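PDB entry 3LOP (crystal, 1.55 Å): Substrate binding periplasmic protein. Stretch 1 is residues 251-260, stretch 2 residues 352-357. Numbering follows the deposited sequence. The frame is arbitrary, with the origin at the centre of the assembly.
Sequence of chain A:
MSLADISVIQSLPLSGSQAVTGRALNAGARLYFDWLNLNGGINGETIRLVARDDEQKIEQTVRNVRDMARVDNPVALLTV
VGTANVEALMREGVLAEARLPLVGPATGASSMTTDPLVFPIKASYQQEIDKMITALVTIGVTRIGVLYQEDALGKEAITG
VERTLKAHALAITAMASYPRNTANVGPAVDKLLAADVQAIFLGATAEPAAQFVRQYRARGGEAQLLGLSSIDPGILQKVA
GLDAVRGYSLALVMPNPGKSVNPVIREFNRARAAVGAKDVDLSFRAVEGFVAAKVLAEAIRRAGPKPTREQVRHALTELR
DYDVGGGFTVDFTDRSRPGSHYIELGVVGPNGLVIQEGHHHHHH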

# COMPACT_ATOMS: atom_id res chain seq x y z
N ALA A 251 7.50 1.25 -8.85
CA ALA A 251 6.36 1.71 -9.62
C ALA A 251 5.58 2.66 -8.73
O ALA A 251 5.19 2.30 -7.61
CB ALA A 251 5.49 0.52 -10.03
N LEU A 252 5.38 3.88 -9.20
CA LEU A 252 4.64 4.89 -8.45
C LEU A 252 3.14 4.68 -8.67
O LEU A 252 2.68 4.68 -9.82
CB LEU A 252 5.03 6.28 -8.94
CG LEU A 252 6.50 6.69 -8.82
CD1 LEU A 252 6.79 7.90 -9.69
CD2 LEU A 252 6.81 6.97 -7.37
N VAL A 253 2.39 4.49 -7.59
CA VAL A 253 0.95 4.30 -7.68
C VAL A 253 0.22 5.33 -6.82
O VAL A 253 -1.01 5.32 -6.70
CB VAL A 253 0.53 2.87 -7.25
CG1 VAL A 253 1.17 1.85 -8.17
CG2 VAL A 253 0.93 2.61 -5.80
N MSE A 254 1.00 6.23 -6.24
CA MSE A 254 0.50 7.31 -5.40
C MSE A 254 1.27 8.58 -5.72
O MSE A 254 2.35 8.52 -6.32
CB MSE A 254 0.72 6.98 -3.92
CG MSE A 254 -0.27 6.03 -3.30
SE MSE A 254 -1.98 6.87 -3.01
CE MSE A 254 -3.11 5.46 -3.70
N PRO A 255 0.73 9.75 -5.34
CA PRO A 255 1.45 11.00 -5.61
C PRO A 255 2.82 10.88 -4.93
O PRO A 255 2.93 10.38 -3.81
CB PRO A 255 0.56 12.05 -4.94
CG PRO A 255 -0.81 11.49 -5.16
CD PRO A 255 -0.63 10.02 -4.85
N ASN A 256 3.86 11.33 -5.62
CA ASN A 256 5.23 11.23 -5.12
C ASN A 256 5.59 12.29 -4.09
O ASN A 256 5.59 13.48 -4.40
CB ASN A 256 6.19 11.31 -6.32
CG ASN A 256 7.65 11.20 -5.92
OD1 ASN A 256 7.98 10.93 -4.77
ND2 ASN A 256 8.53 11.40 -6.89
N PRO A 257 5.88 11.88 -2.84
CA PRO A 257 6.25 12.83 -1.78
C PRO A 257 7.40 13.73 -2.22
O PRO A 257 7.52 14.87 -1.75
CB PRO A 257 6.64 11.92 -0.63
CG PRO A 257 5.78 10.73 -0.83
CD PRO A 257 5.85 10.50 -2.32
N GLY A 258 8.24 13.22 -3.11
CA GLY A 258 9.38 13.98 -3.60
C GLY A 258 9.01 15.18 -4.45
O GLY A 258 9.79 16.13 -4.57
N LYS A 259 7.82 15.15 -5.05
CA LYS A 259 7.35 16.26 -5.88
C LYS A 259 6.54 17.18 -4.98
O LYS A 259 5.31 17.09 -4.91
CB LYS A 259 6.46 15.75 -7.01
CG LYS A 259 7.15 14.87 -8.03
CD LYS A 259 6.24 14.61 -9.22
CE LYS A 259 6.86 13.61 -10.18
NZ LYS A 259 7.09 12.30 -9.52
N SER A 260 7.23 18.08 -4.28
CA SER A 260 6.58 19.00 -3.35
C SER A 260 5.47 19.85 -3.96
O SER A 260 4.55 20.25 -3.25
CB SER A 260 7.62 19.91 -2.69
OG SER A 260 8.26 20.74 -3.64
N GLY A 352 19.14 9.72 -2.88
CA GLY A 352 17.89 9.31 -2.26
C GLY A 352 16.58 9.87 -2.79
O GLY A 352 15.52 9.41 -2.38
N LEU A 353 16.64 10.86 -3.67
CA LEU A 353 15.41 11.44 -4.21
C LEU A 353 14.69 10.45 -5.12
O LEU A 353 15.33 9.77 -5.93
CB LEU A 353 15.73 12.71 -5.00
CG LEU A 353 14.52 13.43 -5.64
CD1 LEU A 353 13.59 13.94 -4.54
CD2 LEU A 353 15.01 14.58 -6.51
N VAL A 354 13.38 10.35 -4.98
CA VAL A 354 12.60 9.46 -5.84
C VAL A 354 12.21 10.25 -7.09
O VAL A 354 11.49 11.25 -7.02
CB VAL A 354 11.33 8.95 -5.14
CG1 VAL A 354 10.48 8.15 -6.12
CG2 VAL A 354 11.72 8.07 -3.96
N ILE A 355 12.70 9.79 -8.24
CA ILE A 355 12.44 10.45 -9.51
C ILE A 355 11.53 9.62 -10.42
O ILE A 355 11.72 8.42 -10.56
CB ILE A 355 13.77 10.69 -10.26
CG1 ILE A 355 14.74 11.45 -9.34
CG2 ILE A 355 13.53 11.48 -11.54
CD1 ILE A 355 16.14 11.58 -9.89
N GLN A 356 10.55 10.28 -11.03
CA GLN A 356 9.63 9.59 -11.94
C GLN A 356 10.28 9.40 -13.30
O GLN A 356 11.17 10.16 -13.69
CB GLN A 356 8.34 10.39 -12.11
CG GLN A 356 8.52 11.73 -12.79
CD GLN A 356 7.21 12.34 -13.26
OE1 GLN A 356 7.17 13.48 -13.72
NE2 GLN A 356 6.13 11.57 -13.16
N GLU A 357 9.80 8.39 -14.02
CA GLU A 357 10.29 8.03 -15.35
C GLU A 357 11.47 7.07 -15.26
O GLU A 357 11.83 6.65 -14.14
CB GLU A 357 10.69 9.27 -16.16
CG GLU A 357 9.53 9.93 -16.90
CD GLU A 357 9.97 11.10 -17.77
OE1 GLU A 357 11.01 10.97 -18.46
OE2 GLU A 357 9.28 12.14 -17.78
O HOH W 1 10.09 13.07 -10.51

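Two stretches of one chain, 251-260 and 352-357, meet over a small contact that buries 282 Å², both sides summed, and is held by one direct hydrogen bond, a water bridge and a few van der Waals contacts. The hydrogen bond comes from Asn256, a buried residue whose CA-to-CB bond points toward the second stretch. With chi1 at -179° (t) the side chain is extended, and chi2 near 7° sets the amide so that its two ends serve different partners. Asn256 ND2 donates to Val354 O at 3.0 Å, with an N-H...O angle of 160°, while Asn256 OD1 accepts from Gly258 N at 2.8 Å. The same residue opens a type I turn, closed by Lys259 N donating to Asn256 O at 2.9 Å; the Gly258 N to Asn256 OD1 bond ties the amide to this same turn. An asparagine suits this place because one planar group both donates and accepts.

Gly258 brings the turn close to strand 354-356. Its CA lies 4.3 Å from Leu353 CD1, and a CB here would point toward the second stretch, only 3.4 Å from both Val354 O and Leu353 CD1 and 3.2 Å from Asn256 OD1; the bare backbone avoids this crowding. Leu353 leaves its backbone sideways, but chi1 t and chi2 p bring its end nearer to the glycine.

In the strand, Val354 and Gln356 point toward the first stretch and Ile355 points away, the usual alternation. Leu252, in the m,t rotamer, fits against both inward residues: its CD2 lies 4.1 Å from Val354 CG1, and its CD1 lies 3.8 Å from Gln356 CB. Its two methyls thus meet different neighbours, and the buried leucine offers apolar surface to a valine and to the aliphatic base of a glutamine. Val354, with chi1 at 174° (t), also places CG1 3.9 Å from Asn256 ND2, packing beside the hydrogen bond made by its own carbonyl.

Lys259 starts sideways, but its chain runs nearly straight through chi2 and chi3 (both t) before chi4 turns to 61° (p). This carries Lys259 CE to 3.3 Å from Gln356 CD, so the last methylene of the lysine lies against the glutamine amide group. Lys259 NZ is 3.1 Å from Asn256 ND2, but both are donors and no hydrogen bond joins them. Instead, a water accepts from Gln356 N at 2.9 Å and, weakly, from Lys259 NZ at 3.3 Å, linking the lysine end to the strand backbone.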